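Local coordinates for protein N-alpha-acetyltransferase 35, NatC auxiliary subunit (Saccharomyces cerevisiae, PDB 6YGA) that serves as the auxiliary subunit of the NatC N-terminal acetyltransferase, which acetylates the N-terminal methionine of the L-A virus Gag protein, at residues 496-504 with 516-524; 641-652 with 668-679. All coordinates share one frame; numbering follows the deposited sequence.

Interaction 1 of 2, residues 496-504 with 516-524; sequences AIHSMNKKL and LRLKYRFAM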
loop_
_atom_site.group_PDB
_atom_site.type_symbol
_atom_site.label_atom_id
_atom_site.label_comp_id
_atom_site.label_asym_id
_atom_site.label_seq_id
_atom_site.Cartn_x
_atom_site.Cartn_y
_atom_site.Cartn_z
ATOM N N ALA B 496 -13.748 -44.960 18.469
ATOM C CA ALA B 496 -14.623 -45.195 19.614
ATOM C C ALA B 496 -16.050 -45.482 19.161
ATOM O O ALA B 496 -16.721 -46.361 19.715
ATOM C CB ALA B 496 -14.587 -43.996 20.560
ATOM N N ILE B 497 -16.525 -44.752 18.150
ATOM C CA ILE B 497 -17.839 -45.035 17.581
ATOM C C ILE B 497 -17.839 -46.391 16.885
ATOM O O ILE B 497 -18.807 -47.153 16.981
ATOM C CB ILE B 497 -18.261 -43.902 16.626
ATOM C CG1 ILE B 497 -18.437 -42.590 17.395
ATOM C CG2 ILE B 497 -19.540 -44.271 15.891
ATOM C CD1 ILE B 497 -18.778 -41.397 16.512
ATOM N N HIS B 498 -16.750 -46.718 16.181
ATOM C CA HIS B 498 -16.665 -48.017 15.516
ATOM C C HIS B 498 -16.664 -49.158 16.525
ATOM O O HIS B 498 -17.256 -50.215 16.278
ATOM C CB HIS B 498 -15.414 -48.087 14.640
ATOM C CG HIS B 498 -15.554 -47.391 13.322
ATOM N ND1 HIS B 498 -14.483 -46.834 12.657
ATOM C CD2 HIS B 498 -16.637 -47.171 12.539
ATOM C CE1 HIS B 498 -14.900 -46.293 11.527
ATOM N NE2 HIS B 498 -16.203 -46.484 11.431
ATOM N N SER B 499 -15.994 -48.968 17.666
ATOM C CA SER B 499 -15.935 -50.023 18.673
ATOM C C SER B 499 -17.311 -50.319 19.257
ATOM O O SER B 499 -17.586 -51.460 19.645
ATOM C CB SER B 499 -14.956 -49.636 19.781
ATOM O OG SER B 499 -15.448 -48.542 20.533
HETATM N N MSE B 500 -18.183 -49.316 19.326
HETATM C CA MSE B 500 -19.546 -49.521 19.806
HETATM C C MSE B 500 -20.299 -50.469 18.883
HETATM O O MSE B 500 -21.045 -51.333 19.341
HETATM C CB MSE B 500 -20.296 -48.192 19.914
HETATM C CG MSE B 500 -19.945 -47.363 21.140
HETATM SE SE MSE B 500 -20.995 -45.718 21.254
HETATM C CE MSE B 500 -20.402 -45.101 23.009
ATOM N N ASN B 501 -20.093 -50.300 17.576
ATOM C CA ASN B 501 -20.740 -51.184 16.612
ATOM C C ASN B 501 -20.203 -52.606 16.722
ATOM O O ASN B 501 -20.962 -53.573 16.597
ATOM C CB ASN B 501 -20.552 -50.646 15.195
ATOM C CG ASN B 501 -21.316 -51.449 14.163
ATOM O OD1 ASN B 501 -22.338 -52.065 14.470
ATOM N ND2 ASN B 501 -20.822 -51.450 12.931
ATOM N N LYS B 502 -18.895 -52.755 16.958
ATOM C CA LYS B 502 -18.336 -54.085 17.180
ATOM C C LYS B 502 -18.906 -54.714 18.445
ATOM O O LYS B 502 -19.211 -55.911 18.470
ATOM C CB LYS B 502 -16.810 -54.019 17.267
ATOM C CG LYS B 502 -16.104 -53.580 15.992
ATOM C CD LYS B 502 -14.632 -53.975 16.038
ATOM C CE LYS B 502 -13.826 -53.315 14.930
ATOM N NZ LYS B 502 -13.642 -51.857 15.169
ATOM N N LYS B 503 -19.054 -53.920 19.508
ATOM C CA LYS B 503 -19.577 -54.446 20.763
ATOM C C LYS B 503 -21.051 -54.815 20.645
ATOM O O LYS B 503 -21.502 -55.768 21.291
ATOM C CB LYS B 503 -19.363 -53.428 21.883
ATOM C CG LYS B 503 -19.756 -53.914 23.267
ATOM C CD LYS B 503 -19.620 -52.800 24.291
ATOM C CE LYS B 503 -20.302 -53.168 25.598
ATOM N NZ LYS B 503 -20.466 -51.987 26.491
ATOM N N LEU B 504 -21.809 -54.082 19.825
ATOM C CA LEU B 504 -23.222 -54.400 19.632
ATOM C C LEU B 504 -23.402 -55.779 19.008
ATOM O O LEU B 504 -24.298 -56.534 19.405
ATOM C CB LEU B 504 -23.886 -53.334 18.760
ATOM C CG LEU B 504 -24.304 -52.030 19.438
ATOM C CD1 LEU B 504 -24.741 -51.013 18.399
ATOM C CD2 LEU B 504 -25.421 -52.290 20.438
ATOM N N LEU B 516 -26.554 -49.265 24.680
ATOM C CA LEU B 516 -25.436 -49.139 23.752
ATOM C C LEU B 516 -25.912 -48.745 22.360
ATOM O O LEU B 516 -25.271 -47.930 21.686
ATOM C CB LEU B 516 -24.646 -50.447 23.701
ATOM C CG LEU B 516 -23.349 -50.413 22.893
ATOM C CD1 LEU B 516 -22.388 -49.391 23.479
ATOM C CD2 LEU B 516 -22.711 -51.790 22.845
ATOM N N ARG B 517 -27.035 -49.312 21.910
ATOM C CA ARG B 517 -27.599 -48.906 20.628
ATOM C C ARG B 517 -28.059 -47.455 20.663
ATOM O O ARG B 517 -27.975 -46.749 19.651
ATOM C CB ARG B 517 -28.759 -49.825 20.246
ATOM C CG ARG B 517 -29.281 -49.616 18.834
ATOM C CD ARG B 517 -30.503 -50.471 18.547
ATOM N NE ARG B 517 -30.225 -51.896 18.700
ATOM C CZ ARG B 517 -29.786 -52.681 17.722
ATOM N NH1 ARG B 517 -29.569 -52.182 16.513
ATOM N NH2 ARG B 517 -29.563 -53.968 17.951
ATOM N N LEU B 518 -28.534 -46.988 21.820
ATOM C CA LEU B 518 -28.952 -45.596 21.947
ATOM C C LEU B 518 -27.753 -44.659 21.886
ATOM O O LEU B 518 -27.784 -43.640 21.187
ATOM C CB LEU B 518 -29.727 -45.396 23.250
ATOM C CG LEU B 518 -30.623 -44.161 23.358
ATOM C CD1 LEU B 518 -31.781 -44.258 22.377
ATOM C CD2 LEU B 518 -31.136 -43.985 24.781
ATOM N N LYS B 519 -26.686 -44.982 22.625
ATOM C CA LYS B 519 -25.468 -44.180 22.556
ATOM C C LYS B 519 -24.880 -44.196 21.152
ATOM O O LYS B 519 -24.416 -43.165 20.649
ATOM C CB LYS B 519 -24.434 -44.698 23.555
ATOM C CG LYS B 519 -24.914 -44.823 24.987
ATOM C CD LYS B 519 -23.935 -45.668 25.791
ATOM C CE LYS B 519 -24.303 -45.718 27.263
ATOM N NZ LYS B 519 -23.343 -46.560 28.032
ATOM N N TYR B 520 -24.887 -45.364 20.505
ATOM C CA TYR B 520 -24.251 -45.499 19.198
ATOM C C TYR B 520 -25.024 -44.754 18.117
ATOM O O TYR B 520 -24.421 -44.152 17.222
ATOM C CB TYR B 520 -24.115 -46.979 18.838
ATOM C CG TYR B 520 -23.701 -47.234 17.406
ATOM C CD1 TYR B 520 -22.389 -47.034 16.995
ATOM C CD2 TYR B 520 -24.620 -47.686 16.468
ATOM C CE1 TYR B 520 -22.007 -47.269 15.689
ATOM C CE2 TYR B 520 -24.247 -47.925 15.159
ATOM C CZ TYR B 520 -22.938 -47.715 14.776
ATOM O OH TYR B 520 -22.555 -47.950 13.475
ATOM N N ARG B 521 -26.357 -44.789 18.175
ATOM C CA ARG B 521 -27.150 -44.114 17.152
ATOM C C ARG B 521 -26.995 -42.600 17.242
ATOM O O ARG B 521 -26.909 -41.918 16.214
ATOM C CB ARG B 521 -28.620 -44.510 17.273
ATOM C CG ARG B 521 -29.480 -43.973 16.142
ATOM C CD ARG B 521 -30.961 -44.122 16.426
ATOM N NE ARG B 521 -31.750 -43.892 15.222
ATOM C CZ ARG B 521 -32.030 -44.839 14.334
ATOM N NH1 ARG B 521 -31.585 -46.072 14.530
ATOM N NH2 ARG B 521 -32.751 -44.557 13.257
ATOM N N PHE B 522 -26.961 -42.057 18.462
ATOM C CA PHE B 522 -26.762 -40.621 18.624
ATOM C C PHE B 522 -25.420 -40.183 18.053
ATOM O O PHE B 522 -25.333 -39.155 17.373
ATOM C CB PHE B 522 -26.869 -40.239 20.102
ATOM C CG PHE B 522 -26.394 -38.843 20.405
ATOM C CD1 PHE B 522 -27.238 -37.756 20.241
ATOM C CD2 PHE B 522 -25.102 -38.621 20.862
ATOM C CE1 PHE B 522 -26.800 -36.471 20.520
ATOM C CE2 PHE B 522 -24.658 -37.340 21.140
ATOM C CZ PHE B 522 -25.508 -36.264 20.970
ATOM N N ALA B 523 -24.362 -40.952 18.319
ATOM C CA ALA B 523 -23.043 -40.593 17.810
ATOM C C ALA B 523 -23.032 -40.561 16.288
ATOM O O ALA B 523 -22.496 -39.630 15.676
ATOM C CB ALA B 523 -21.995 -41.571 18.340
HETATM N N MSE B 524 -23.625 -41.570 15.658
HETATM C CA MSE B 524 -23.681 -41.634 14.204
HETATM C C MSE B 524 -24.497 -40.486 13.626
HETATM O O MSE B 524 -24.149 -39.927 12.587
HETATM C CB MSE B 524 -24.271 -42.971 13.752
HETATM C CG MSE B 524 -23.413 -44.171 14.106
HETATM SE SE MSE B 524 -21.795 -44.271 13.023
HETATM C CE MSE B 524 -22.557 -45.064 11.413
#

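Interaction 2 of 2, residues 641-652 with 668-679; sequences VSSIDEIMQGIK and QELSLEYYCKLK. With EDO (1,2-ethanediol), chain C; EDO (1,2-ethanediol), chain Y.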
loop_
_atom_site.group_PDB
_atom_site.type_symbol
_atom_site.label_atom_id
_atom_site.label_comp_id
_atom_site.label_asym_id
_atom_site.label_seq_id
_atom_site.Cartn_x
_atom_site.Cartn_y
_atom_site.Cartn_z
ATOM N N VAL B 641 5.744 -32.436 -6.444
ATOM C CA VAL B 641 4.875 -32.415 -7.618
ATOM C C VAL B 641 3.762 -33.446 -7.477
ATOM O O VAL B 641 2.598 -33.171 -7.792
ATOM C CB VAL B 641 5.707 -32.640 -8.895
ATOM C CG1 VAL B 641 4.804 -32.848 -10.101
ATOM C CG2 VAL B 641 6.641 -31.459 -9.124
ATOM N N SER B 642 4.098 -34.639 -6.983
ATOM C CA SER B 642 3.080 -35.663 -6.762
ATOM C C SER B 642 2.051 -35.214 -5.728
ATOM O O SER B 642 0.849 -35.437 -5.905
ATOM C CB SER B 642 3.747 -36.971 -6.336
ATOM O OG SER B 642 4.708 -37.372 -7.299
ATOM N N SER B 643 2.499 -34.569 -4.646
ATOM C CA SER B 643 1.556 -34.085 -3.639
ATOM C C SER B 643 0.672 -32.977 -4.195
ATOM O O SER B 643 -0.540 -32.959 -3.944
ATOM C CB SER B 643 2.301 -33.596 -2.399
ATOM O OG SER B 643 2.898 -34.672 -1.702
ATOM N N ILE B 644 1.260 -32.035 -4.938
ATOM C CA ILE B 644 0.465 -30.982 -5.566
ATOM C C ILE B 644 -0.568 -31.591 -6.502
ATOM O O ILE B 644 -1.731 -31.170 -6.526
ATOM C CB ILE B 644 1.376 -29.984 -6.304
ATOM C CG1 ILE B 644 2.255 -29.222 -5.312
ATOM C CG2 ILE B 644 0.549 -29.006 -7.131
ATOM C CD1 ILE B 644 3.181 -28.219 -5.970
ATOM N N ASP B 645 -0.165 -32.602 -7.276
ATOM C CA ASP B 645 -1.089 -33.247 -8.203
ATOM C C ASP B 645 -2.268 -33.869 -7.465
ATOM O O ASP B 645 -3.421 -33.717 -7.884
ATOM C CB ASP B 645 -0.354 -34.300 -9.032
ATOM C CG ASP B 645 0.439 -33.694 -10.171
ATOM O OD1 ASP B 645 0.345 -32.465 -10.360
ATOM O OD2 ASP B 645 1.150 -34.441 -10.873
ATOM N N GLU B 646 -1.997 -34.572 -6.357
ATOM C CA GLU B 646 -3.071 -35.171 -5.569
ATOM C C GLU B 646 -4.038 -34.111 -5.056
ATOM O O GLU B 646 -5.258 -34.311 -5.072
ATOM C CB GLU B 646 -2.488 -35.969 -4.399
ATOM C CG GLU B 646 -1.655 -37.181 -4.798
ATOM C CD GLU B 646 -1.160 -37.972 -3.599
ATOM O OE1 GLU B 646 -1.994 -38.353 -2.751
ATOM O OE2 GLU B 646 0.062 -38.207 -3.503
ATOM N N ILE B 647 -3.510 -32.976 -4.596
ATOM C CA ILE B 647 -4.373 -31.894 -4.135
ATOM C C ILE B 647 -5.210 -31.352 -5.286
ATOM O O ILE B 647 -6.401 -31.057 -5.122
ATOM C CB ILE B 647 -3.533 -30.791 -3.464
ATOM C CG1 ILE B 647 -2.868 -31.331 -2.195
ATOM C CG2 ILE B 647 -4.393 -29.570 -3.144
ATOM C CD1 ILE B 647 -2.111 -30.283 -1.400
HETATM N N MSE B 648 -4.615 -31.234 -6.471
HETATM C CA MSE B 648 -5.335 -30.705 -7.624
HETATM C C MSE B 648 -6.459 -31.653 -8.050
HETATM O O MSE B 648 -7.551 -31.201 -8.388
HETATM C CB MSE B 648 -4.370 -30.434 -8.787
HETATM C CG MSE B 648 -3.367 -29.311 -8.498
HETATM SE SE MSE B 648 -2.182 -28.848 -9.990
HETATM C CE MSE B 648 -3.470 -27.945 -11.145
ATOM N N GLN B 649 -6.199 -32.963 -8.010
ATOM C CA GLN B 649 -7.264 -33.930 -8.267
ATOM C C GLN B 649 -8.394 -33.777 -7.254
ATOM O O GLN B 649 -9.577 -33.800 -7.615
ATOM C CB GLN B 649 -6.714 -35.358 -8.233
ATOM C CG GLN B 649 -5.487 -35.603 -9.098
ATOM C CD GLN B 649 -5.740 -35.383 -10.575
ATOM O OE1 GLN B 649 -6.884 -35.367 -11.031
ATOM N NE2 GLN B 649 -4.664 -35.215 -11.334
ATOM N N GLY B 650 -8.043 -33.621 -5.975
ATOM C CA GLY B 650 -9.065 -33.458 -4.955
ATOM C C GLY B 650 -9.894 -32.207 -5.161
ATOM O O GLY B 650 -11.112 -32.218 -4.965
ATOM N N ILE B 651 -9.246 -31.115 -5.571
ATOM C CA ILE B 651 -9.968 -29.880 -5.862
ATOM C C ILE B 651 -10.934 -30.087 -7.023
ATOM O O ILE B 651 -12.083 -29.631 -6.981
ATOM C CB ILE B 651 -8.975 -28.736 -6.144
ATOM C CG1 ILE B 651 -8.167 -28.405 -4.890
ATOM C CG2 ILE B 651 -9.703 -27.497 -6.626
ATOM C CD1 ILE B 651 -7.098 -27.358 -5.121
ATOM N N LYS B 652 -10.495 -30.786 -8.072
ATOM C CA LYS B 652 -11.383 -31.019 -9.208
ATOM C C LYS B 652 -12.517 -31.967 -8.842
ATOM O O LYS B 652 -13.649 -31.799 -9.310
ATOM C CB LYS B 652 -10.597 -31.573 -10.396
ATOM C CG LYS B 652 -9.455 -30.694 -10.865
ATOM C CD LYS B 652 -8.647 -31.391 -11.947
ATOM C CE LYS B 652 -7.393 -30.613 -12.290
ATOM N NZ LYS B 652 -6.595 -31.317 -13.329
ATOM N N GLN B 668 -12.462 -22.485 -7.138
ATOM C CA GLN B 668 -11.868 -23.700 -7.687
ATOM C C GLN B 668 -10.810 -23.376 -8.735
ATOM O O GLN B 668 -9.696 -23.910 -8.691
ATOM C CB GLN B 668 -12.959 -24.600 -8.273
ATOM C CG GLN B 668 -12.448 -25.940 -8.780
ATOM C CD GLN B 668 -13.530 -26.759 -9.450
ATOM O OE1 GLN B 668 -14.632 -26.271 -9.696
ATOM N NE2 GLN B 668 -13.220 -28.015 -9.752
ATOM N N GLU B 669 -11.135 -22.490 -9.680
ATOM C CA GLU B 669 -10.176 -22.136 -10.721
ATOM C C GLU B 669 -8.938 -21.460 -10.135
ATOM O O GLU B 669 -7.807 -21.768 -10.530
ATOM C CB GLU B 669 -10.836 -21.232 -11.765
ATOM C CG GLU B 669 -12.102 -21.787 -12.414
ATOM C CD GLU B 669 -13.373 -21.285 -11.753
ATOM O OE1 GLU B 669 -13.448 -21.308 -10.507
ATOM O OE2 GLU B 669 -14.297 -20.862 -12.479
ATOM N N LEU B 670 -9.131 -20.535 -9.189
ATOM C CA LEU B 670 -7.996 -19.805 -8.626
ATOM C C LEU B 670 -7.088 -20.724 -7.817
ATOM O O LEU B 670 -5.862 -20.571 -7.849
ATOM C CB LEU B 670 -8.489 -18.639 -7.765
ATOM C CG LEU B 670 -9.179 -17.482 -8.498
ATOM C CD1 LEU B 670 -9.996 -16.617 -7.544
ATOM C CD2 LEU B 670 -8.166 -16.631 -9.245
ATOM N N SER B 671 -7.663 -21.685 -7.091
ATOM C CA SER B 671 -6.828 -22.598 -6.316
ATOM C C SER B 671 -6.049 -23.537 -7.229
ATOM O O SER B 671 -4.893 -23.869 -6.945
ATOM C CB SER B 671 -7.677 -23.384 -5.315
ATOM O OG SER B 671 -8.621 -24.210 -5.971
ATOM N N LEU B 672 -6.663 -23.974 -8.331
ATOM C CA LEU B 672 -5.932 -24.764 -9.316
ATOM C C LEU B 672 -4.798 -23.951 -9.924
ATOM O O LEU B 672 -3.674 -24.444 -10.075
ATOM C CB LEU B 672 -6.881 -25.258 -10.406
ATOM C CG LEU B 672 -7.862 -26.360 -10.002
ATOM C CD1 LEU B 672 -8.830 -26.657 -11.134
ATOM C CD2 LEU B 672 -7.112 -27.619 -9.591
ATOM N N GLU B 673 -5.079 -22.694 -10.274
ATOM C CA GLU B 673 -4.054 -21.829 -10.846
ATOM C C GLU B 673 -2.901 -21.631 -9.872
ATOM O O GLU B 673 -1.735 -21.585 -10.278
ATOM C CB GLU B 673 -4.677 -20.489 -11.242
ATOM C CG GLU B 673 -3.705 -19.474 -11.817
ATOM C CD GLU B 673 -4.381 -18.159 -12.169
ATOM O OE1 GLU B 673 -5.629 -18.128 -12.238
ATOM O OE2 GLU B 673 -3.664 -17.154 -12.367
ATOM N N TYR B 674 -3.209 -21.527 -8.579
ATOM C CA TYR B 674 -2.163 -21.392 -7.569
ATOM C C TYR B 674 -1.258 -22.620 -7.536
ATOM O O TYR B 674 -0.029 -22.501 -7.617
ATOM C CB TYR B 674 -2.795 -21.154 -6.199
ATOM C CG TYR B 674 -1.843 -21.365 -5.047
ATOM C CD1 TYR B 674 -0.855 -20.431 -4.762
ATOM C CD2 TYR B 674 -1.929 -22.494 -4.244
ATOM C CE1 TYR B 674 0.020 -20.613 -3.715
ATOM C CE2 TYR B 674 -1.056 -22.686 -3.190
ATOM C CZ TYR B 674 -0.083 -21.739 -2.932
ATOM O OH TYR B 674 0.791 -21.916 -1.886
ATOM N N TYR B 675 -1.846 -23.813 -7.410
ATOM C CA TYR B 675 -1.027 -25.020 -7.325
ATOM C C TYR B 675 -0.288 -25.288 -8.628
ATOM O O TYR B 675 0.815 -25.846 -8.611
ATOM C CB TYR B 675 -1.886 -26.222 -6.933
ATOM C CG TYR B 675 -2.208 -26.248 -5.459
ATOM C CD1 TYR B 675 -1.260 -26.659 -4.531
ATOM C CD2 TYR B 675 -3.453 -25.847 -4.992
ATOM C CE1 TYR B 675 -1.547 -26.676 -3.175
ATOM C CE2 TYR B 675 -3.748 -25.863 -3.642
ATOM C CZ TYR B 675 -2.793 -26.277 -2.739
ATOM O OH TYR B 675 -3.085 -26.291 -1.395
ATOM N N CYS B 676 -0.869 -24.891 -9.761
ATOM C CA CYS B 676 -0.135 -24.949 -11.020
ATOM C C CYS B 676 1.114 -24.078 -10.957
ATOM O O CYS B 676 2.203 -24.504 -11.360
ATOM C CB CYS B 676 -1.039 -24.519 -12.175
ATOM S SG CYS B 676 -0.222 -24.549 -13.780
ATOM N N LYS B 677 0.974 -22.854 -10.444
ATOM C CA LYS B 677 2.136 -21.988 -10.271
ATOM C C LYS B 677 3.111 -22.571 -9.259
ATOM O O LYS B 677 4.331 -22.446 -9.417
ATOM C CB LYS B 677 1.693 -20.589 -9.840
ATOM C CG LYS B 677 0.917 -19.835 -10.901
ATOM C CD LYS B 677 0.548 -18.437 -10.440
ATOM C CE LYS B 677 0.036 -17.603 -11.605
ATOM N NZ LYS B 677 -0.421 -16.257 -11.173
ATOM N N LEU B 678 2.595 -23.215 -8.211
ATOM C CA LEU B 678 3.482 -23.834 -7.235
ATOM C C LEU B 678 4.253 -24.990 -7.860
ATOM O O LEU B 678 5.437 -25.189 -7.566
ATOM C CB LEU B 678 2.679 -24.301 -6.022
ATOM C CG LEU B 678 3.468 -24.595 -4.747
ATOM C CD1 LEU B 678 4.260 -23.374 -4.301
ATOM C CD2 LEU B 678 2.508 -25.040 -3.662
ATOM N N LYS B 679 3.600 -25.757 -8.737
ATOM C CA LYS B 679 4.285 -26.852 -9.414
ATOM C C LYS B 679 5.385 -26.331 -10.328
ATOM O O LYS B 679 6.462 -26.932 -10.418
ATOM C CB LYS B 679 3.283 -27.687 -10.210
ATOM C CG LYS B 679 3.888 -28.933 -10.827
ATOM C CD LYS B 679 3.023 -29.486 -11.946
ATOM C CE LYS B 679 1.620 -29.800 -11.465
ATOM N NZ LYS B 679 0.821 -30.468 -12.525
HETATM C C1 EDO C . 3.481 -33.135 -13.560
HETATM O O1 EDO C . 2.129 -33.148 -13.087
HETATM C C2 EDO C . 3.496 -32.845 -15.056
HETATM O O2 EDO C . 3.004 -31.522 -15.303
HETATM C C1 EDO Y . 5.155 -33.758 0.852
HETATM O O1 EDO Y . 3.978 -32.965 0.659
HETATM C C2 EDO Y . 6.086 -33.618 -0.345
HETATM O O2 EDO Y . 7.139 -34.580 -0.216
#

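Interaction 1 of 2, residues 496-504 with 516-524
Met500 and Tyr520 mark the closest backbone approach, CA to CA 6.2 Å, between two helix segments that run roughly antiparallel at 144° with axes 9.7 Å apart. Tyr520 is the knob, and Ile497, Met500, Asn501 and Leu504 form its hole. Its CG stands anti to the backbone N (chi1 169°), and the ring reaches across to residues 496-504. The backbone O of Ile497 meets the ring at its edge, 3.5 Å from Tyr520 CE1. Leu504 CD1 comes in obliquely, 3.8 Å from Tyr520 CD2. CG of Met524, one turn further along the same helix, lies over one ring face near the rim.

Toward one end, Leu504 and Leu516 lie side by side, pointing opposite ways, with their CD2 methyls 3.7 Å apart. The aliphatic chain of Lys503 passes at a slant over Leu516 CD2, its CD 3.6 Å from that methyl. At the other end Ile497 splits its branches. Its CD1 packs on Ala523 CB at 3.7 Å, and its CG2 touches the selenium of Met524, a selenomethionine. Met528 and Leu531 extend this apolar patch around Ile497. The arrangement is a helical hairpin of helices 465-506 and 511-564, with one knob-into-hole contact, that of Tyr520, near its turn.

Interaction 2 of 2, residues 641-652 with 668-679
Tyr675 fills a hole made by Ile644, Ile647, Met648 and Ile651, at the middle of an antiparallel helix pair with knobs-into-holes packing. The helix segments run at 169° to each other, with axes 9.9 Å apart. Ile647 CG2 makes a CH-pi contact over one ring face, 3.9 Å from the centroid of the Tyr675 ring. Tyr674 CD2 lies over the centre of the opposite face. The Tyr675 ring is thus held between the Ile647 methyl and the edge of the Tyr674 ring. The Tyr675 hydroxyl hydrogen-bonds to the hydroxyl of Tyr540 on helix 511-564, which also packs against Ile644 and Ile647.

Knobs enter from both helices. Ile651 sits among Gln668, Ser671, Leu672 and Tyr675, and its CD1 is 3.9 Å from Tyr675 CD2. Met648, a selenomethionine, passes alongside Tyr675, with its CG 3.8 Å from Tyr675 CB. Its chain bends at the last torsion (chi3 72°), and CE ends 3.7 Å from the backbone O of Leu672. On the buried side, Ile644 CD1 packs on Leu678 CG at 3.8 Å.

Toward the polar edge, Lys679 lies among Val641, Ile644, Asp645 and Met648, and a bend at chi3 (-57°) helps bring NZ to the carboxylate. There Lys679 NZ forms a salt bridge of 3.0 Å to the syn lone pair of Asp645 OD1, while O1 of a 1,2-ethanediol molecule accepts from Lys679 NZ and donates to Asp645 OD2.

Interaction 1 precedes interaction 2 in sequence. Their centres are 38 Å apart and their nearest atoms about 21 Å, so they do not touch. Helix 511-564 connects them: it supplies residues 516-524 to interaction 1, and further on its Tyr540 and Ile547 pack against interaction 2. Interaction 1 is peripheral, about 49 Å from the chain centre, whereas interaction 2 lies about 22 Å from it. Both pair helices of opposite direction, more splayed in interaction 1, and each has a tyrosine knob, but a salt bridge joins the two helices only in interaction 2. Neither is touched by another protein chain of the assembly. The ethanediol molecules at interaction 2 probably come from crystallisation.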